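Long-range contacts in glycosyl hydrolase family 2, TIM barrel domain protein (Parabacteroides merdae ATCC 43184, PDB 6DXU), which is a beta-glucuronidase of glycoside hydrolase family 2 that probably cleaves glucuronic acid from glucuronide conjugates in the human gut: residues D[513-518]-D[586-591]; D[572-577]-D[684-689]; D[636-641]-D[658-663]; D[665-670]-D[691-696]. All blocks are in the same frame, centred on the assembly; numbering follows the deposited sequence.

Contact 1: residues D[513-518]-D[586-591]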
loop_
_atom_site.group_PDB
_atom_site.type_symbol
_atom_site.label_atom_id
_atom_site.label_comp_id
_atom_site.label_asym_id
_atom_site.label_seq_id
_atom_site.Cartn_x
_atom_site.Cartn_y
_atom_site.Cartn_z
ATOM N N VAL D 513 40.990 -19.261 -2.217
ATOM C CA VAL D 513 40.702 -18.526 -0.987
ATOM C C VAL D 513 40.014 -19.447 0.019
ATOM O O VAL D 513 39.046 -20.139 -0.314
ATOM C CB VAL D 513 39.887 -17.244 -1.231
ATOM C CG1 VAL D 513 40.766 -16.193 -1.934
ATOM C CG2 VAL D 513 38.611 -17.526 -1.999
ATOM N N GLU D 514 40.535 -19.428 1.254
ATOM C CA GLU D 514 40.117 -20.169 2.446
ATOM C C GLU D 514 40.837 -21.500 2.542
ATOM O O GLU D 514 40.646 -22.396 1.716
ATOM C CB GLU D 514 38.593 -20.387 2.537
ATOM C CG GLU D 514 37.798 -19.079 2.532
ATOM C CD GLU D 514 36.346 -19.262 2.941
ATOM O OE1 GLU D 514 36.045 -20.251 3.648
ATOM O OE2 GLU D 514 35.516 -18.407 2.562
ATOM N N TRP D 515 41.674 -21.611 3.567
ATOM C CA TRP D 515 42.278 -22.861 3.998
ATOM C C TRP D 515 42.775 -22.621 5.411
ATOM O O TRP D 515 42.822 -21.478 5.879
ATOM C CB TRP D 515 43.410 -23.320 3.063
ATOM C CG TRP D 515 44.575 -22.344 2.884
ATOM C CD1 TRP D 515 44.650 -21.310 1.984
ATOM C CD2 TRP D 515 45.820 -22.326 3.617
ATOM N NE1 TRP D 515 45.862 -20.657 2.110
ATOM C CE2 TRP D 515 46.597 -21.264 3.098
ATOM C CE3 TRP D 515 46.354 -23.116 4.646
ATOM C CZ2 TRP D 515 47.874 -20.955 3.591
ATOM C CZ3 TRP D 515 47.624 -22.810 5.135
ATOM C CH2 TRP D 515 48.370 -21.738 4.603
ATOM N N GLY D 516 43.144 -23.707 6.087
ATOM C CA GLY D 516 43.678 -23.599 7.437
ATOM C C GLY D 516 43.138 -24.636 8.400
ATOM O O GLY D 516 42.765 -25.739 7.983
ATOM N N GLY D 517 43.084 -24.287 9.687
ATOM C CA GLY D 517 42.538 -25.173 10.705
ATOM C C GLY D 517 42.383 -24.432 12.016
ATOM O O GLY D 517 43.029 -23.409 12.249
ATOM N N ASP D 518 41.497 -24.945 12.864
ATOM C CA ASP D 518 41.248 -24.310 14.159
ATOM C C ASP D 518 42.352 -24.640 15.150
ATOM O O ASP D 518 42.822 -25.781 15.215
ATOM C CB ASP D 518 39.938 -24.774 14.774
ATOM C CG ASP D 518 38.732 -24.214 14.072
ATOM O OD1 ASP D 518 38.353 -24.801 13.042
ATOM O OD2 ASP D 518 38.168 -23.205 14.555
ATOM N N THR D 586 48.467 -18.532 -8.843
ATOM C CA THR D 586 48.188 -17.130 -8.557
ATOM C C THR D 586 48.503 -16.824 -7.101
ATOM O O THR D 586 49.258 -15.893 -6.796
ATOM C CB THR D 586 46.731 -16.799 -8.862
ATOM O OG1 THR D 586 45.891 -17.746 -8.184
ATOM C CG2 THR D 586 46.460 -16.816 -10.395
ATOM N N GLY D 587 47.948 -17.617 -6.195
ATOM C CA GLY D 587 48.178 -17.432 -4.776
ATOM C C GLY D 587 47.038 -18.042 -3.981
ATOM O O GLY D 587 46.172 -18.731 -4.522
ATOM N N THR D 588 47.081 -17.809 -2.670
ATOM C CA THR D 588 46.027 -18.297 -1.791
ATOM C C THR D 588 45.764 -17.270 -0.701
ATOM O O THR D 588 46.519 -16.312 -0.521
ATOM C CB THR D 588 46.368 -19.627 -1.107
ATOM O OG1 THR D 588 47.263 -19.361 -0.022
ATOM C CG2 THR D 588 47.007 -20.629 -2.077
ATOM N N ALA D 589 44.687 -17.501 0.051
ATOM C CA ALA D 589 44.395 -16.693 1.226
ATOM C C ALA D 589 43.972 -17.608 2.368
ATOM O O ALA D 589 42.941 -18.291 2.271
ATOM C CB ALA D 589 43.313 -15.650 0.913
ATOM N N TYR D 590 44.769 -17.619 3.439
ATOM C CA TYR D 590 44.416 -18.338 4.661
ATOM C C TYR D 590 43.130 -17.761 5.262
ATOM O O TYR D 590 42.886 -16.552 5.195
ATOM C CB TYR D 590 45.583 -18.234 5.661
ATOM C CG TYR D 590 45.350 -19.043 6.919
ATOM C CD1 TYR D 590 44.594 -18.519 7.970
ATOM C CD2 TYR D 590 45.854 -20.336 7.048
ATOM C CE1 TYR D 590 44.330 -19.265 9.108
ATOM C CE2 TYR D 590 45.607 -21.091 8.203
ATOM C CZ TYR D 590 44.838 -20.545 9.226
ATOM O OH TYR D 590 44.558 -21.277 10.374
ATOM N N TRP D 591 42.306 -18.629 5.870
ATOM C CA TRP D 591 41.055 -18.208 6.512
ATOM C C TRP D 591 41.065 -18.485 8.015
ATOM O O TRP D 591 41.072 -19.660 8.416
ATOM C CB TRP D 591 39.834 -18.909 5.893
ATOM C CG TRP D 591 38.564 -18.550 6.630
ATOM C CD1 TRP D 591 38.054 -19.152 7.752
ATOM C CD2 TRP D 591 37.678 -17.460 6.325
ATOM N NE1 TRP D 591 36.894 -18.506 8.156
ATOM C CE2 TRP D 591 36.641 -17.473 7.289
ATOM C CE3 TRP D 591 37.645 -16.496 5.314
ATOM C CZ2 TRP D 591 35.601 -16.546 7.278
ATOM C CZ3 TRP D 591 36.601 -15.569 5.304
ATOM C CH2 TRP D 591 35.594 -15.609 6.280
#
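An edge of the Tyr590 ring meets a face of the Trp515 indole in a T-shaped pair, the planes at 80° and CD2 of the tyrosine 3.6 Å from Trp515 CZ3. Tyr590 CA sits over the five-membered ring of the indole, a CH-pi contact. At the indole edge, NE1 donates to Thr588 OG1 over 2.9 Å, tilted from the ring plane. The tyrosine ring has a face of its own against the chain, with Trp515 O 3.4 Å from its CD2. Glu514 lies alongside Trp591, its carboxylate stacked on a face of that indole at 26°, while OE2 forms a salt bridge with Arg364. These groups sit at the ends of the seventh and eighth strands of the TIM barrel, 512-513 and 587-589, which run parallel; the eighth also joins strand 323-331 to close the barrel. Glu514 N bonds to Ala589 O at 2.8 Å, and past the strand ends Trp591 N reaches Trp515 O in an almost straight bond of 2.9 Å. Trp515 CG stands between its backbone N and carbonyl carbon (chi1 58°), which brings the indole across to Thr588 and Tyr590. A leucine in place of Trp515 would probably leave Thr588 OG1 without its indole donor and open a gap beside Tyr590 and His575, whose ring also stacks on the indole. Gly516 CA comes within 3.3 Å of Tyr590 CE2, where a CB would collide with the ring.

Contact 2: residues D[572-577]-D[684-689]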
loop_
_atom_site.group_PDB
_atom_site.type_symbol
_atom_site.label_atom_id
_atom_site.label_comp_id
_atom_site.label_asym_id
_atom_site.label_seq_id
_atom_site.Cartn_x
_atom_site.Cartn_y
_atom_site.Cartn_z
ATOM N N ILE D 572 50.139 -25.367 8.386
ATOM C CA ILE D 572 50.496 -24.145 7.673
ATOM C C ILE D 572 51.889 -24.262 7.068
ATOM O O ILE D 572 52.117 -23.887 5.906
ATOM C CB ILE D 572 50.390 -22.933 8.616
ATOM C CG1 ILE D 572 48.913 -22.705 8.978
ATOM C CG2 ILE D 572 51.030 -21.685 7.987
ATOM C CD1 ILE D 572 48.723 -21.772 10.182
ATOM N N ASP D 573 52.844 -24.755 7.867
ATOM C CA ASP D 573 54.210 -25.002 7.411
ATOM C C ASP D 573 54.196 -25.754 6.085
ATOM O O ASP D 573 54.844 -25.350 5.110
ATOM C CB ASP D 573 54.938 -25.791 8.516
ATOM C CG ASP D 573 56.435 -25.971 8.283
ATOM O OD1 ASP D 573 56.964 -25.717 7.178
ATOM O OD2 ASP D 573 57.095 -26.387 9.260
ATOM N N TRP D 574 53.422 -26.834 6.029
ATOM C CA TRP D 574 53.359 -27.650 4.820
ATOM C C TRP D 574 52.860 -26.842 3.625
ATOM O O TRP D 574 53.498 -26.826 2.563
ATOM C CB TRP D 574 52.458 -28.863 5.058
ATOM C CG TRP D 574 52.393 -29.733 3.852
ATOM C CD1 TRP D 574 51.476 -29.677 2.837
ATOM C CD2 TRP D 574 53.334 -30.749 3.486
ATOM N NE1 TRP D 574 51.772 -30.614 1.878
ATOM C CE2 TRP D 574 52.912 -31.283 2.249
ATOM C CE3 TRP D 574 54.486 -31.266 4.089
ATOM C CZ2 TRP D 574 53.594 -32.315 1.611
ATOM C CZ3 TRP D 574 55.168 -32.289 3.450
ATOM C CH2 TRP D 574 54.716 -32.804 2.221
ATOM N N HIS D 575 51.717 -26.163 3.781
ATOM C CA HIS D 575 51.158 -25.374 2.683
ATOM C C HIS D 575 52.176 -24.376 2.144
ATOM O O HIS D 575 52.340 -24.222 0.925
ATOM C CB HIS D 575 49.906 -24.621 3.146
ATOM C CG HIS D 575 48.660 -25.449 3.190
ATOM N ND1 HIS D 575 48.429 -26.394 4.163
ATOM C CD2 HIS D 575 47.562 -25.448 2.399
ATOM C CE1 HIS D 575 47.248 -26.949 3.966
ATOM N NE2 HIS D 575 46.698 -26.391 2.901
ATOM N N LEU D 576 52.858 -23.667 3.044
ATOM C CA LEU D 576 53.745 -22.593 2.610
ATOM C C LEU D 576 54.977 -23.140 1.893
ATOM O O LEU D 576 55.461 -22.532 0.932
ATOM C CB LEU D 576 54.154 -21.734 3.805
ATOM C CG LEU D 576 52.951 -21.055 4.463
ATOM C CD1 LEU D 576 53.392 -20.078 5.538
ATOM C CD2 LEU D 576 52.101 -20.358 3.390
ATOM N N LYS D 577 55.514 -24.271 2.342
ATOM C CA LYS D 577 56.671 -24.795 1.627
ATOM C C LYS D 577 56.263 -25.388 0.282
ATOM O O LYS D 577 57.019 -25.287 -0.691
ATOM C CB LYS D 577 57.432 -25.789 2.500
ATOM C CG LYS D 577 56.774 -27.104 2.725
ATOM C CD LYS D 577 57.487 -28.196 1.954
ATOM C CE LYS D 577 56.875 -29.552 2.261
ATOM N NZ LYS D 577 56.988 -30.502 1.122
ATOM N N GLN D 684 62.292 -26.528 2.061
ATOM C CA GLN D 684 61.814 -27.843 1.666
ATOM C C GLN D 684 62.154 -28.935 2.670
ATOM O O GLN D 684 61.598 -30.033 2.567
ATOM C CB GLN D 684 62.375 -28.204 0.289
ATOM C CG GLN D 684 61.904 -27.267 -0.810
ATOM C CD GLN D 684 60.387 -27.134 -0.846
ATOM O OE1 GLN D 684 59.662 -28.128 -0.912
ATOM N NE2 GLN D 684 59.903 -25.897 -0.801
ATOM N N ASP D 685 63.028 -28.662 3.644
ATOM C CA ASP D 685 63.373 -29.642 4.676
ATOM C C ASP D 685 62.371 -29.527 5.824
ATOM O O ASP D 685 62.637 -28.947 6.879
ATOM C CB ASP D 685 64.803 -29.430 5.156
ATOM C CG ASP D 685 65.238 -30.465 6.184
ATOM O OD1 ASP D 685 64.511 -31.458 6.399
ATOM O OD2 ASP D 685 66.307 -30.268 6.794
ATOM N N TYR D 686 61.202 -30.108 5.605
ATOM C CA TYR D 686 60.042 -30.014 6.477
ATOM C C TYR D 686 60.175 -30.973 7.661
ATOM O O TYR D 686 60.590 -32.117 7.481
ATOM C CB TYR D 686 58.772 -30.335 5.671
ATOM C CG TYR D 686 57.482 -30.390 6.463
ATOM C CD1 TYR D 686 57.028 -31.582 7.014
ATOM C CD2 TYR D 686 56.700 -29.248 6.634
ATOM C CE1 TYR D 686 55.837 -31.636 7.734
ATOM C CE2 TYR D 686 55.506 -29.293 7.357
ATOM C CZ TYR D 686 55.088 -30.485 7.905
ATOM O OH TYR D 686 53.907 -30.536 8.610
ATOM N N PRO D 687 59.752 -30.566 8.872
ATOM C CA PRO D 687 59.149 -29.258 9.173
ATOM C C PRO D 687 60.116 -28.193 9.659
ATOM O O PRO D 687 61.275 -28.487 9.973
ATOM C CB PRO D 687 58.141 -29.596 10.275
ATOM C CG PRO D 687 58.814 -30.711 11.036
ATOM C CD PRO D 687 59.545 -31.530 9.971
ATOM N N ALA D 688 59.604 -26.960 9.754
ATOM C CA ALA D 688 60.344 -25.815 10.283
ATOM C C ALA D 688 61.526 -25.424 9.398
ATOM O O ALA D 688 62.492 -24.817 9.869
ATOM C CB ALA D 688 60.810 -26.068 11.725
ATOM N N ALA D 689 61.444 -25.738 8.104
ATOM C CA ALA D 689 62.464 -25.314 7.144
ATOM C C ALA D 689 63.862 -25.718 7.614
ATOM O O ALA D 689 64.817 -24.944 7.529
ATOM C CB ALA D 689 62.388 -23.806 6.899
HETATM O O HOH W 1 59.382 -26.700 6.241
#
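Tyr686 meets the edge of Trp574 with its ring face: the planes stand at 89°, the tyrosine and six-membered indole centroids are 5.1 Å apart, and Trp574 CE3 lies over the centre of the tyrosine. On the opposite face of Tyr686 sits Pro687 CB, from the proline that follows it through a cis peptide bond. Beside this pair, Asp573 OD2 accepts Ala688 N on its syn lone pair in a short bond of 2.6 Å, and OD1 takes a water 2.8 Å away that in turn accepts Ala689 N. With CG anti to the backbone N (chi1 -172°), the carboxylate of Asp573 reaches out from the helix to the backbone N of Ala688. The contact joins two domains: residues 572-577 belong to helix 565-579, which precedes the last strand of the TIM barrel, and 684-689 form a loop of the beta-sandwich domain that follows. Farther along the helix, Gln684 NE2 bonds to Lys577 O over 2.9 Å, nearly straight at 173°, although the donor stands above the carbonyl plane. Lys577 CD lies 3.6 Å from Gln684 OE1 and CE 4.0 Å from Tyr686 CB, with CE also over a face of the Trp574 ring. In the next shell, Tyr661 OH bonds to Asp573 OD2 and Tyr631 OH to OD1, a set of partners likely to keep the carboxylate charged. Tyr686 OH is held by Arg570 O, one turn earlier in the helix.

Contact 3: residues D[636-641]-D[658-663]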
loop_
_atom_site.group_PDB
_atom_site.type_symbol
_atom_site.label_atom_id
_atom_site.label_comp_id
_atom_site.label_asym_id
_atom_site.label_seq_id
_atom_site.Cartn_x
_atom_site.Cartn_y
_atom_site.Cartn_z
ATOM N N PRO D 636 64.724 -9.644 9.727
ATOM C CA PRO D 636 65.155 -10.812 10.511
ATOM C C PRO D 636 64.301 -11.028 11.752
ATOM O O PRO D 636 64.077 -10.109 12.545
ATOM C CB PRO D 636 66.605 -10.472 10.884
ATOM C CG PRO D 636 67.060 -9.556 9.788
ATOM C CD PRO D 636 65.849 -8.740 9.415
ATOM N N MET D 637 63.836 -12.264 11.918
ATOM C CA MET D 637 63.050 -12.641 13.080
ATOM C C MET D 637 63.349 -14.093 13.405
ATOM O O MET D 637 63.888 -14.838 12.581
ATOM C CB MET D 637 61.535 -12.439 12.848
ATOM C CG MET D 637 60.965 -13.143 11.619
ATOM S SD MET D 637 60.752 -14.945 11.726
ATOM C CE MET D 637 59.512 -15.158 13.016
ATOM N N ILE D 638 62.968 -14.496 14.610
ATOM C CA ILE D 638 63.220 -15.857 15.063
ATOM C C ILE D 638 62.251 -16.172 16.189
ATOM O O ILE D 638 62.061 -15.364 17.106
ATOM C CB ILE D 638 64.697 -16.028 15.499
ATOM C CG1 ILE D 638 64.992 -17.481 15.896
ATOM C CG2 ILE D 638 65.056 -15.053 16.620
ATOM C CD1 ILE D 638 66.522 -17.759 16.028
ATOM N N HIS D 639 61.618 -17.337 16.128
ATOM C CA HIS D 639 60.559 -17.675 17.080
ATOM C C HIS D 639 60.634 -19.155 17.401
ATOM O O HIS D 639 60.338 -19.991 16.539
ATOM C CB HIS D 639 59.171 -17.327 16.532
ATOM C CG HIS D 639 58.057 -17.648 17.484
ATOM N ND1 HIS D 639 57.615 -16.756 18.437
ATOM C CD2 HIS D 639 57.309 -18.767 17.641
ATOM C CE1 HIS D 639 56.640 -17.310 19.138
ATOM N NE2 HIS D 639 56.438 -18.531 18.676
ATOM N N ILE D 640 61.023 -19.481 18.633
ATOM C CA ILE D 640 60.913 -20.854 19.112
ATOM C C ILE D 640 59.447 -21.183 19.341
ATOM O O ILE D 640 58.743 -20.454 20.056
ATOM C CB ILE D 640 61.694 -21.043 20.423
ATOM C CG1 ILE D 640 63.165 -20.615 20.277
ATOM C CG2 ILE D 640 61.562 -22.485 20.876
ATOM C CD1 ILE D 640 63.804 -20.228 21.626
ATOM N N TYR D 641 58.982 -22.299 18.770
ATOM C CA TYR D 641 57.607 -22.711 19.023
ATOM C C TYR D 641 57.443 -23.047 20.498
ATOM O O TYR D 641 58.261 -23.772 21.075
ATOM C CB TYR D 641 57.207 -23.912 18.150
ATOM C CG TYR D 641 55.837 -24.465 18.500
ATOM C CD1 TYR D 641 54.674 -23.937 17.931
ATOM C CD2 TYR D 641 55.702 -25.503 19.417
ATOM C CE1 TYR D 641 53.424 -24.435 18.272
ATOM C CE2 TYR D 641 54.457 -26.000 19.759
ATOM C CZ TYR D 641 53.323 -25.466 19.181
ATOM O OH TYR D 641 52.094 -25.976 19.525
ATOM N N ILE D 658 62.094 -29.761 19.109
ATOM C CA ILE D 658 61.975 -28.316 19.243
ATOM C C ILE D 658 62.003 -27.727 17.841
ATOM O O ILE D 658 62.926 -28.011 17.066
ATOM C CB ILE D 658 63.112 -27.726 20.102
ATOM C CG1 ILE D 658 63.044 -28.277 21.536
ATOM C CG2 ILE D 658 63.055 -26.202 20.094
ATOM C CD1 ILE D 658 64.238 -27.866 22.396
ATOM N N LEU D 659 60.979 -26.938 17.506
ATOM C CA LEU D 659 60.864 -26.273 16.217
ATOM C C LEU D 659 61.148 -24.790 16.386
ATOM O O LEU D 659 60.690 -24.170 17.350
ATOM C CB LEU D 659 59.454 -26.460 15.620
ATOM C CG LEU D 659 58.936 -27.887 15.465
ATOM C CD1 LEU D 659 57.539 -27.896 14.849
ATOM C CD2 LEU D 659 59.914 -28.716 14.640
ATOM N N VAL D 660 61.883 -24.213 15.445
ATOM C CA VAL D 660 62.135 -22.776 15.418
ATOM C C VAL D 660 61.647 -22.238 14.080
ATOM O O VAL D 660 62.020 -22.763 13.022
ATOM C CB VAL D 660 63.623 -22.458 15.644
ATOM C CG1 VAL D 660 63.897 -20.971 15.457
ATOM C CG2 VAL D 660 64.030 -22.909 17.048
ATOM N N TYR D 661 60.794 -21.214 14.126
ATOM C CA TYR D 661 60.295 -20.562 12.915
ATOM C C TYR D 661 61.044 -19.247 12.752
ATOM O O TYR D 661 60.946 -18.349 13.594
ATOM C CB TYR D 661 58.767 -20.403 12.963
ATOM C CG TYR D 661 58.135 -21.743 12.687
ATOM C CD1 TYR D 661 58.034 -22.223 11.387
ATOM C CD2 TYR D 661 57.749 -22.585 13.726
ATOM C CE1 TYR D 661 57.513 -23.477 11.117
ATOM C CE2 TYR D 661 57.215 -23.842 13.468
ATOM C CZ TYR D 661 57.108 -24.281 12.154
ATOM O OH TYR D 661 56.600 -25.527 11.876
ATOM N N SER D 662 61.839 -19.160 11.689
ATOM C CA SER D 662 62.758 -18.051 11.516
ATOM C C SER D 662 63.022 -17.890 10.034
ATOM O O SER D 662 62.973 -18.867 9.278
ATOM C CB SER D 662 64.072 -18.300 12.283
ATOM O OG SER D 662 65.003 -17.248 12.091
ATOM N N ASN D 663 63.269 -16.649 9.613
ATOM C CA ASN D 663 63.727 -16.399 8.255
ATOM C C ASN D 663 65.236 -16.245 8.192
ATOM O O ASN D 663 65.774 -15.910 7.131
ATOM C CB ASN D 663 63.041 -15.160 7.656
ATOM C CG ASN D 663 63.177 -13.935 8.531
ATOM O OD1 ASN D 663 63.872 -13.954 9.554
ATOM N ND2 ASN D 663 62.530 -12.851 8.127
HETATM O O HOH W 2 59.233 -26.399 19.822
#
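Ile638 CG1 touches Val660 CG1 at 3.7 Å, and on the same face of the sheet Ile640 places CG1 4.1 Å from Val660 CG2 and packs its CG2 against Ile658 CG2. These branched side chains line the inside of a beta-sandwich: strands 638-640 and 655-662 run antiparallel in its three-stranded sheet, and Ile638 and Ile640 also meet residues of strands 700-710 and 715-726. His639 and Tyr661 project from the other face as a hydrogen-bonded pair, with Tyr661 N 2.7 Å from His639 O and a weak return bond. His639 NE2 bonds to Glu623 OE1, and Tyr661 OH goes to Asp573. Two residues further along, Tyr641 N bonds to Leu659 O, and a water bridges Tyr641 O to Leu659 N. At the opposite end the pairing passes to side chains. Ser662 OG, anti to its own N (chi1 178°), donates in the carbonyl plane of Met637 O over 2.7 Å and is also bonded to Cys664 N. Asn663 OD1 accepts Met637 N at 2.9 Å, while ND2 bonds to Lys635 O and Thr633 O, which fixes the rotation of the amide. Met637, bent at chi2 and chi3, curls over the neighbouring strand until its CE lies 3.5 Å from Tyr661 O.

Contact 4: residues D[665-670]-D[691-696]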
loop_
_atom_site.group_PDB
_atom_site.type_symbol
_atom_site.label_atom_id
_atom_site.label_comp_id
_atom_site.label_asym_id
_atom_site.label_seq_id
_atom_site.Cartn_x
_atom_site.Cartn_y
_atom_site.Cartn_z
ATOM N N ASP D 665 69.209 -17.338 8.009
ATOM C CA ASP D 665 69.932 -18.310 7.195
ATOM C C ASP D 665 70.479 -19.470 8.018
ATOM O O ASP D 665 70.481 -20.616 7.557
ATOM C CB ASP D 665 71.045 -17.590 6.446
ATOM C CG ASP D 665 70.497 -16.570 5.487
ATOM O OD1 ASP D 665 70.798 -15.367 5.615
ATOM O OD2 ASP D 665 69.698 -16.993 4.635
ATOM N N GLU D 666 70.938 -19.198 9.233
ATOM C CA GLU D 666 71.400 -20.250 10.120
ATOM C C GLU D 666 70.977 -19.904 11.534
ATOM O O GLU D 666 70.952 -18.732 11.924
ATOM C CB GLU D 666 72.937 -20.428 10.071
ATOM C CG GLU D 666 73.503 -20.678 8.682
ATOM N N VAL D 667 70.670 -20.938 12.306
ATOM C CA VAL D 667 70.223 -20.778 13.682
ATOM C C VAL D 667 70.967 -21.777 14.554
ATOM O O VAL D 667 71.113 -22.947 14.186
ATOM C CB VAL D 667 68.697 -20.983 13.820
ATOM C CG1 VAL D 667 68.290 -20.988 15.296
ATOM C CG2 VAL D 667 67.938 -19.901 13.048
ATOM N N GLU D 668 71.438 -21.315 15.708
ATOM C CA GLU D 668 71.961 -22.191 16.750
ATOM C C GLU D 668 70.972 -22.239 17.909
ATOM O O GLU D 668 70.499 -21.195 18.370
ATOM C CB GLU D 668 73.334 -21.720 17.237
ATOM C CG GLU D 668 73.971 -22.661 18.255
ATOM C CD GLU D 668 75.445 -22.371 18.473
ATOM O OE1 GLU D 668 76.132 -23.211 19.099
ATOM O OE2 GLU D 668 75.899 -21.287 18.048
ATOM N N LEU D 669 70.670 -23.444 18.377
ATOM C CA LEU D 669 69.801 -23.646 19.527
ATOM C C LEU D 669 70.618 -23.979 20.772
ATOM O O LEU D 669 71.559 -24.773 20.714
ATOM C CB LEU D 669 68.808 -24.777 19.262
ATOM C CG LEU D 669 67.637 -24.924 20.239
ATOM C CD1 LEU D 669 66.631 -23.798 20.035
ATOM C CD2 LEU D 669 66.957 -26.273 20.045
ATOM N N PHE D 670 70.219 -23.406 21.907
ATOM C CA PHE D 670 70.826 -23.682 23.204
ATOM C C PHE D 670 69.747 -24.147 24.167
ATOM O O PHE D 670 68.684 -23.524 24.255
ATOM C CB PHE D 670 71.503 -22.441 23.779
ATOM C CG PHE D 670 72.590 -21.877 22.915
ATOM C CD1 PHE D 670 73.923 -22.178 23.176
ATOM C CD2 PHE D 670 72.291 -21.024 21.861
ATOM C CE1 PHE D 670 74.940 -21.658 22.384
ATOM C CE2 PHE D 670 73.305 -20.495 21.068
ATOM C CZ PHE D 670 74.631 -20.813 21.334
ATOM N N LEU D 691 64.976 -26.064 10.590
ATOM C CA LEU D 691 65.358 -25.520 11.890
ATOM C C LEU D 691 64.606 -26.271 12.988
ATOM O O LEU D 691 63.708 -25.758 13.655
ATOM C CB LEU D 691 65.106 -24.016 11.932
ATOM C CG LEU D 691 65.759 -23.229 10.789
ATOM C CD1 LEU D 691 65.433 -21.753 10.918
ATOM C CD2 LEU D 691 67.296 -23.421 10.742
ATOM N N ARG D 692 64.962 -27.546 13.127
ATOM C CA ARG D 692 64.414 -28.384 14.177
ATOM C C ARG D 692 65.543 -29.145 14.862
ATOM O O ARG D 692 66.577 -29.444 14.253
ATOM C CB ARG D 692 63.362 -29.347 13.644
ATOM C CG ARG D 692 63.851 -30.230 12.528
ATOM C CD ARG D 692 62.783 -31.211 12.065
ATOM N NE ARG D 692 63.348 -32.093 11.048
ATOM C CZ ARG D 692 63.549 -31.739 9.778
ATOM N NH1 ARG D 692 63.210 -30.525 9.359
ATOM N NH2 ARG D 692 64.093 -32.598 8.923
ATOM N N TRP D 693 65.336 -29.424 16.152
ATOM C CA TRP D 693 66.290 -30.132 17.001
ATOM C C TRP D 693 65.528 -31.141 17.845
ATOM O O TRP D 693 64.313 -31.036 18.024
ATOM C CB TRP D 693 67.061 -29.186 17.929
ATOM C CG TRP D 693 68.049 -28.259 17.276
ATOM C CD1 TRP D 693 69.412 -28.387 17.271
ATOM C CD2 TRP D 693 67.758 -27.045 16.562
ATOM N NE1 TRP D 693 69.987 -27.337 16.594
ATOM C CE2 TRP D 693 68.996 -26.498 16.148
ATOM C CE3 TRP D 693 66.573 -26.366 16.234
ATOM C CZ2 TRP D 693 69.085 -25.310 15.420
ATOM C CZ3 TRP D 693 66.660 -25.184 15.508
ATOM C CH2 TRP D 693 67.911 -24.667 15.111
ATOM N N ASN D 694 66.235 -32.152 18.343
ATOM C CA ASN D 694 65.655 -33.097 19.294
ATOM C C ASN D 694 66.566 -33.102 20.517
ATOM O O ASN D 694 67.724 -33.529 20.425
ATOM C CB ASN D 694 65.521 -34.481 18.670
ATOM C CG ASN D 694 64.423 -34.532 17.612
ATOM O OD1 ASN D 694 64.632 -34.109 16.472
ATOM N ND2 ASN D 694 63.265 -35.044 17.978
ATOM N N CYS D 695 66.057 -32.609 21.648
ATOM C CA CYS D 695 66.889 -32.290 22.799
ATOM C C CYS D 695 66.303 -32.849 24.084
ATOM O O CYS D 695 65.085 -32.961 24.238
ATOM C CB CYS D 695 67.054 -30.780 22.955
ATOM S SG CYS D 695 67.486 -29.960 21.447
ATOM N N VAL D 696 67.192 -33.163 25.026
ATOM C CA VAL D 696 66.778 -33.651 26.338
ATOM C C VAL D 696 66.398 -32.463 27.212
ATOM O O VAL D 696 67.153 -31.488 27.316
ATOM C CB VAL D 696 67.901 -34.481 26.984
ATOM C CG1 VAL D 696 67.533 -34.876 28.405
ATOM C CG2 VAL D 696 68.186 -35.719 26.150
#
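Trp693 makes its first touch at CB, 3.6 Å from Leu669 CD2, a methyl that also rests against CG and CE3 as the ring departs from the chain. CG of the tryptophan is anti to its carbonyl carbon (chi1 -69°), which turns the indole toward strand 666-671. Leu669 CB then stands over the five-membered ring in a CH-pi contact, 3.7 Å from the centroid and 17° off the normal; the side chains of Leu669 and Trp693 run antiparallel, side by side. At the edge, NE1 is bonded to Gly677 O, and CZ2 approaches Val667 O in the ring plane at 3.3 Å. The tip, CH2, ends 3.7 Å from Val667 CG1. Strands 666-671 and 692-696 belong to the two facing sheets of a beta-sandwich; their segments run almost parallel with axes 8.8 Å apart, and the gap is bridged mainly by side chains, with no hydrogen bond between the two segments. With a valine in place of Trp693, Leu669 and Val667 would probably lose their flat partner and Gly677 O its indole donor, opening a gap between the sheets. To one side of the indole, Val667 CG2 meets Leu691 CD1 at 3.8 Å, the two side chains roughly perpendicular. To the other, Cys695 SG lies 4.0 Å from Leu669 CD2. Lys679, from the strand next to 666-671, makes a cation-pi contact with the same indole.

Contact 1 joins the last two strands of the TIM barrel, and contact 2, with its centre about 15 Å away, ties the barrel to the beta-sandwich domain that follows. The two touch through helix 565-579, where Ile572, His575 and Leu576 pack on contact 1. Contacts 3 and 4 lie within the sandwich, centres about 9 Å apart: contact 3 pairs two strands of its three-stranded sheet, and contact 4 joins that sheet to the facing one. Along the chain the segments of contact 2 alternate with those of contacts 1 and 4, while contact 3 is nested inside its loop. Asp573 to Tyr661 crosses from barrel helix to sandwich, whereas Asp685 to Arg692 ties contact 2's loop to contact 4 within the sandwich.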